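Local coordinates for protein pseudopilin EpsI (Vibrio vulnificus, PDB 2RET) that forms part of the periplasm-spanning pseudopilus of the type II secretion system, which probably exports proteases and toxins, and pairs with the pseudopilin EpsJ, at residues Leu44-Val56 with Lys64-Ala76. The protein carries 2 engineered substitutions. Sequence-based numbering, arbitrary orientation.
Engineered in segment 64-76: Thr-73 (natural residue Glu), Thr-74 (natural residue Lys).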
loop_
_atom_site.group_PDB
_atom_site.type_symbol
_atom_site.label_atom_id
_atom_site.label_comp_id
_atom_site.label_asym_id
_atom_site.label_seq_id
_atom_site.Cartn_x
_atom_site.Cartn_y
_atom_site.Cartn_z
ATOM N N LEU A 44 37.424 3.983 -0.757
ATOM C CA LEU A 44 36.585 5.144 -0.561
ATOM C C LEU A 44 37.377 6.150 0.232
ATOM O O LEU A 44 37.944 5.782 1.267
ATOM C CB LEU A 44 35.287 4.774 0.178
ATOM C CG LEU A 44 34.134 5.790 0.219
ATOM C CD1 LEU A 44 32.752 5.143 0.032
ATOM C CD2 LEU A 44 34.161 6.578 1.462
ATOM N N ALA A 45 37.380 7.410 -0.251
ATOM C CA ALA A 45 38.163 8.499 0.304
ATOM C C ALA A 45 39.628 8.151 0.463
ATOM O O ALA A 45 40.225 8.532 1.436
ATOM C CB ALA A 45 37.590 8.974 1.645
ATOM N N GLY A 46 40.201 7.414 -0.490
ATOM C CA GLY A 46 41.640 7.145 -0.483
ATOM C C GLY A 46 42.052 5.938 0.329
ATOM O O GLY A 46 43.198 5.530 0.317
ATOM N N GLN A 47 41.098 5.334 1.002
ATOM C CA GLN A 47 41.361 4.280 1.943
ATOM C C GLN A 47 40.681 2.971 1.498
ATOM O O GLN A 47 39.516 2.969 1.048
ATOM C CB GLN A 47 40.801 4.742 3.299
ATOM C CG GLN A 47 41.203 3.852 4.424
ATOM C CD GLN A 47 40.852 4.381 5.757
ATOM O OE1 GLN A 47 40.552 5.575 5.909
ATOM N NE2 GLN A 47 40.923 3.502 6.773
ATOM N N THR A 48 41.385 1.856 1.672
ATOM C CA THR A 48 40.789 0.535 1.484
ATOM C C THR A 48 40.037 0.117 2.722
ATOM O O THR A 48 40.618 0.051 3.802
ATOM C CB THR A 48 41.841 -0.560 1.189
ATOM O OG1 THR A 48 42.671 -0.091 0.153
ATOM C CG2 THR A 48 41.176 -1.841 0.709
ATOM N N TRP A 49 38.751 -0.183 2.549
ATOM C CA TRP A 49 37.906 -0.701 3.602
ATOM C C TRP A 49 37.528 -2.171 3.397
ATOM O O TRP A 49 37.247 -2.592 2.297
ATOM C CB TRP A 49 36.634 0.125 3.677
ATOM C CG TRP A 49 36.861 1.565 3.867
ATOM C CD1 TRP A 49 36.953 2.501 2.897
ATOM C CD2 TRP A 49 36.996 2.257 5.106
ATOM N NE1 TRP A 49 37.153 3.728 3.445
ATOM C CE2 TRP A 49 37.202 3.612 4.801
ATOM C CE3 TRP A 49 37.039 1.852 6.431
ATOM C CZ2 TRP A 49 37.378 4.577 5.764
ATOM C CZ3 TRP A 49 37.239 2.824 7.405
ATOM C CH2 TRP A 49 37.378 4.171 7.061
ATOM N N TYR A 50 37.473 -2.931 4.480
ATOM C CA TYR A 50 37.219 -4.363 4.415
ATOM C C TYR A 50 35.829 -4.678 4.972
ATOM O O TYR A 50 35.594 -4.573 6.173
ATOM C CB TYR A 50 38.294 -5.131 5.164
ATOM C CG TYR A 50 39.661 -4.925 4.566
ATOM C CD1 TYR A 50 40.201 -5.843 3.675
ATOM C CD2 TYR A 50 40.404 -3.791 4.871
ATOM C CE1 TYR A 50 41.458 -5.624 3.106
ATOM C CE2 TYR A 50 41.650 -3.569 4.315
ATOM C CZ TYR A 50 42.171 -4.479 3.446
ATOM O OH TYR A 50 43.406 -4.236 2.917
ATOM N N TRP A 51 34.921 -5.076 4.082
ATOM C CA TRP A 51 33.574 -5.345 4.465
ATOM C C TRP A 51 33.322 -6.839 4.588
ATOM O O TRP A 51 33.997 -7.662 4.004
ATOM C CB TRP A 51 32.567 -4.660 3.524
ATOM C CG TRP A 51 32.681 -5.071 2.093
ATOM C CD1 TRP A 51 33.365 -4.415 1.123
ATOM C CD2 TRP A 51 32.109 -6.237 1.468
ATOM N NE1 TRP A 51 33.263 -5.083 -0.065
ATOM C CE2 TRP A 51 32.499 -6.208 0.109
ATOM C CE3 TRP A 51 31.310 -7.304 1.923
ATOM C CZ2 TRP A 51 32.107 -7.199 -0.821
ATOM C CZ3 TRP A 51 30.935 -8.310 0.999
ATOM C CH2 TRP A 51 31.339 -8.238 -0.355
ATOM N N LYS A 52 32.321 -7.162 5.380
ATOM C CA LYS A 52 31.882 -8.521 5.574
ATOM C C LYS A 52 30.367 -8.492 5.698
ATOM O O LYS A 52 29.818 -7.690 6.455
ATOM C CB LYS A 52 32.459 -9.088 6.872
ATOM C CG LYS A 52 33.738 -9.798 6.725
ATOM C CD LYS A 52 34.354 -10.147 8.079
ATOM C CE LYS A 52 35.894 -10.110 7.975
ATOM N NZ LYS A 52 36.552 -10.272 9.307
ATOM N N VAL A 53 29.715 -9.378 4.949
ATOM C CA VAL A 53 28.293 -9.697 5.104
ATOM C C VAL A 53 28.156 -11.046 5.825
ATOM O O VAL A 53 28.763 -12.025 5.426
ATOM C CB VAL A 53 27.634 -9.759 3.719
ATOM C CG1 VAL A 53 26.164 -10.155 3.815
ATOM C CG2 VAL A 53 27.826 -8.409 3.017
ATOM N N ALA A 54 27.368 -11.068 6.897
ATOM C CA ALA A 54 27.111 -12.257 7.711
ATOM C C ALA A 54 25.603 -12.443 7.984
ATOM O O ALA A 54 25.025 -11.631 8.702
ATOM C CB ALA A 54 27.836 -12.129 9.057
ATOM N N PRO A 55 24.981 -13.528 7.463
ATOM C CA PRO A 55 23.611 -13.912 7.858
ATOM C C PRO A 55 23.473 -14.119 9.352
ATOM O O PRO A 55 24.410 -14.532 10.013
ATOM C CB PRO A 55 23.368 -15.225 7.107
ATOM C CG PRO A 55 24.321 -15.170 5.957
ATOM C CD PRO A 55 25.517 -14.448 6.441
ATOM N N VAL A 56 22.307 -13.769 9.862
ATOM C CA VAL A 56 22.026 -13.773 11.276
ATOM C C VAL A 56 20.906 -14.746 11.487
ATOM O O VAL A 56 19.854 -14.616 10.842
ATOM C CB VAL A 56 21.544 -12.388 11.761
ATOM C CG1 VAL A 56 21.098 -12.459 13.196
ATOM C CG2 VAL A 56 22.636 -11.349 11.593
ATOM N N LYS A 64 14.534 -12.682 7.253
ATOM C CA LYS A 64 15.956 -13.018 7.301
ATOM C C LYS A 64 16.735 -11.760 7.683
ATOM O O LYS A 64 16.292 -10.639 7.428
ATOM C CB LYS A 64 16.431 -13.579 5.949
ATOM C CG LYS A 64 15.641 -14.787 5.506
ATOM C CD LYS A 64 16.198 -15.436 4.250
ATOM C CE LYS A 64 15.832 -14.684 2.974
ATOM N NZ LYS A 64 15.943 -15.588 1.800
ATOM N N ALA A 65 17.865 -11.948 8.348
ATOM C CA ALA A 65 18.673 -10.836 8.804
ATOM C C ALA A 65 20.106 -11.053 8.329
ATOM O O ALA A 65 20.534 -12.169 8.128
ATOM C CB ALA A 65 18.621 -10.712 10.327
ATOM N N PHE A 66 20.819 -9.962 8.125
ATOM C CA PHE A 66 22.246 -10.016 7.868
ATOM C C PHE A 66 22.867 -8.803 8.500
ATOM O O PHE A 66 22.195 -7.770 8.755
ATOM C CB PHE A 66 22.582 -10.084 6.370
ATOM C CG PHE A 66 22.032 -8.942 5.559
ATOM C CD1 PHE A 66 20.694 -8.950 5.142
ATOM C CD2 PHE A 66 22.843 -7.868 5.189
ATOM C CE1 PHE A 66 20.177 -7.904 4.399
ATOM C CE2 PHE A 66 22.335 -6.807 4.432
ATOM C CZ PHE A 66 20.992 -6.836 4.040
ATOM N N ASP A 67 24.154 -8.962 8.780
ATOM C CA ASP A 67 25.013 -7.893 9.272
ATOM C C ASP A 67 25.998 -7.562 8.187
ATOM O O ASP A 67 26.521 -8.451 7.514
ATOM C CB ASP A 67 25.783 -8.329 10.501
ATOM C CG ASP A 67 24.949 -8.291 11.759
ATOM O OD1 ASP A 67 24.055 -7.413 11.868
ATOM O OD2 ASP A 67 25.218 -9.113 12.663
ATOM N N VAL A 68 26.202 -6.271 7.998
ATOM C CA VAL A 68 27.269 -5.720 7.185
ATOM C C VAL A 68 28.197 -4.990 8.178
ATOM O O VAL A 68 27.763 -4.088 8.912
ATOM C CB VAL A 68 26.754 -4.717 6.140
ATOM C CG1 VAL A 68 27.936 -4.157 5.284
ATOM C CG2 VAL A 68 25.674 -5.363 5.221
ATOM N N SER A 69 29.455 -5.420 8.223
ATOM C CA SER A 69 30.466 -4.799 9.072
ATOM C C SER A 69 31.621 -4.332 8.194
ATOM O O SER A 69 31.918 -4.962 7.193
ATOM C CB SER A 69 30.932 -5.771 10.156
ATOM O OG SER A 69 31.407 -6.959 9.592
ATOM N N VAL A 70 32.224 -3.203 8.560
ATOM C CA VAL A 70 33.318 -2.555 7.820
ATOM C C VAL A 70 34.440 -2.214 8.820
ATOM O O VAL A 70 34.216 -1.680 9.908
ATOM C CB VAL A 70 32.840 -1.322 6.993
ATOM C CG1 VAL A 70 34.000 -0.677 6.182
ATOM C CG2 VAL A 70 31.674 -1.705 6.037
ATOM N N ALA A 71 35.645 -2.597 8.426
ATOM C CA ALA A 71 36.849 -2.526 9.244
ATOM C C ALA A 71 38.009 -1.963 8.399
ATOM O O ALA A 71 37.974 -1.980 7.146
ATOM C CB ALA A 71 37.184 -3.918 9.811
ATOM N N ALA A 72 39.038 -1.477 9.106
ATOM C CA ALA A 72 40.231 -0.898 8.501
ATOM C C ALA A 72 41.295 -1.934 8.030
ATOM O O ALA A 72 42.193 -1.628 7.225
ATOM C CB ALA A 72 40.806 0.098 9.490
ATOM N N THR A 73 41.176 -3.173 8.505
ATOM C CA THR A 73 41.995 -4.294 8.017
ATOM C C THR A 73 41.196 -5.589 8.009
ATOM O O THR A 73 40.087 -5.623 8.505
ATOM C CB THR A 73 43.251 -4.581 8.892
ATOM O OG1 THR A 73 42.840 -5.297 10.060
ATOM C CG2 THR A 73 44.007 -3.297 9.275
ATOM N N THR A 74 41.801 -6.654 7.464
ATOM C CA THR A 74 41.175 -7.970 7.388
ATOM C C THR A 74 40.996 -8.626 8.757
ATOM O O THR A 74 40.116 -9.495 8.910
ATOM C CB THR A 74 41.942 -8.937 6.471
ATOM O OG1 THR A 74 43.332 -8.941 6.806
ATOM C CG2 THR A 74 41.772 -8.527 5.024
ATOM N N GLN A 75 41.820 -8.209 9.729
ATOM C CA GLN A 75 41.803 -8.768 11.090
ATOM C C GLN A 75 41.063 -7.859 12.090
ATOM O O GLN A 75 40.684 -8.309 13.170
ATOM C CB GLN A 75 43.244 -8.998 11.612
ATOM C CG GLN A 75 44.204 -9.779 10.703
ATOM C CD GLN A 75 45.718 -9.460 10.983
ATOM O OE1 GLN A 75 46.180 -8.306 10.808
ATOM N NE2 GLN A 75 46.489 -10.493 11.404
ATOM N N ALA A 76 40.911 -6.579 11.757
ATOM C CA ALA A 76 40.477 -5.566 12.720
ATOM C C ALA A 76 39.004 -5.708 13.095
ATOM O O ALA A 76 38.198 -6.187 12.294
ATOM C CB ALA A 76 40.720 -4.184 12.168
HETATM O O HOH W 1 42.099 0.751 5.911
HETATM O O HOH W 2 35.001 -6.220 8.121
HETATM O O HOH W 3 29.190 -8.684 9.187
HETATM O O HOH W 4 38.135 -7.731 10.062
HETATM O O HOH W 5 18.915 -14.681 8.276
#
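The carbonyl oxygen of Lys-52 is gripped from several directions: Ser-69 N donates to it at 2.9 Å, a water donates at 3.0 Å, and the CA-H of Val-68 adds a weaker contact. The same water lies 2.8 Å from Ser-69 OG, tying side chain to backbone across the strands. This is the middle of an antiparallel beta hairpin, strands 47-56 and 63-71, in the periplasmic domain of the pseudopilin; the N-to-C directions of the two strand segments lie 151° apart, 29° short of exactly antiparallel, so the pair is twisted. Reciprocal backbone bonds join Tyr-50 to Ala-71, Lys-52 to Ser-69 and Ala-54 to Asp-67, and the non-hydrogen-bonded pairs between them carry Trp-51, Val-53, Val-68 and Val-70 on one face.

That face meets helix 8-30, as the packing of Trp-51 on Gln-24 attests. Val-70 spreads its methyls between two tryptophans: CG1, anti to the backbone N (chi1 -178°), lies 3.7 Å from Trp-49 CB, while CG2 lies 4.0 Å from Trp-51 CB. With CG between its backbone N and carbonyl carbon (chi1 57°), Phe-66 leads its ring away from strand 47-56 and reaches Val-28 of the helix.

On the other face, the Tyr-50 ring is covered by the bend after the strand. The backbone of Thr-73 and Thr-74, both engineered, crosses one ring face off-centre, and Thr-74 CG2 presses to 3.4 Å from Tyr-50 CD1; Ala-71 O sits at the ring edge. Farther along, Val-56 CG2 rests 3.6 Å from Asp-67 OD2, an oxygen held by a salt bridge to Arg-83 on the neighbouring strand.

At the start of strand 47-56, the type I' turn Leu-44 to Gln-47, which links it to strand 38-44 and whose Ala-45 makes backbone hydrogen bonds to the neighbouring EpsJ chain, is braced by Trp-49: its NE1 donates to Leu-44 O at 3.1 Å, from the opposite side of the carbonyl plane to Gln-47 N.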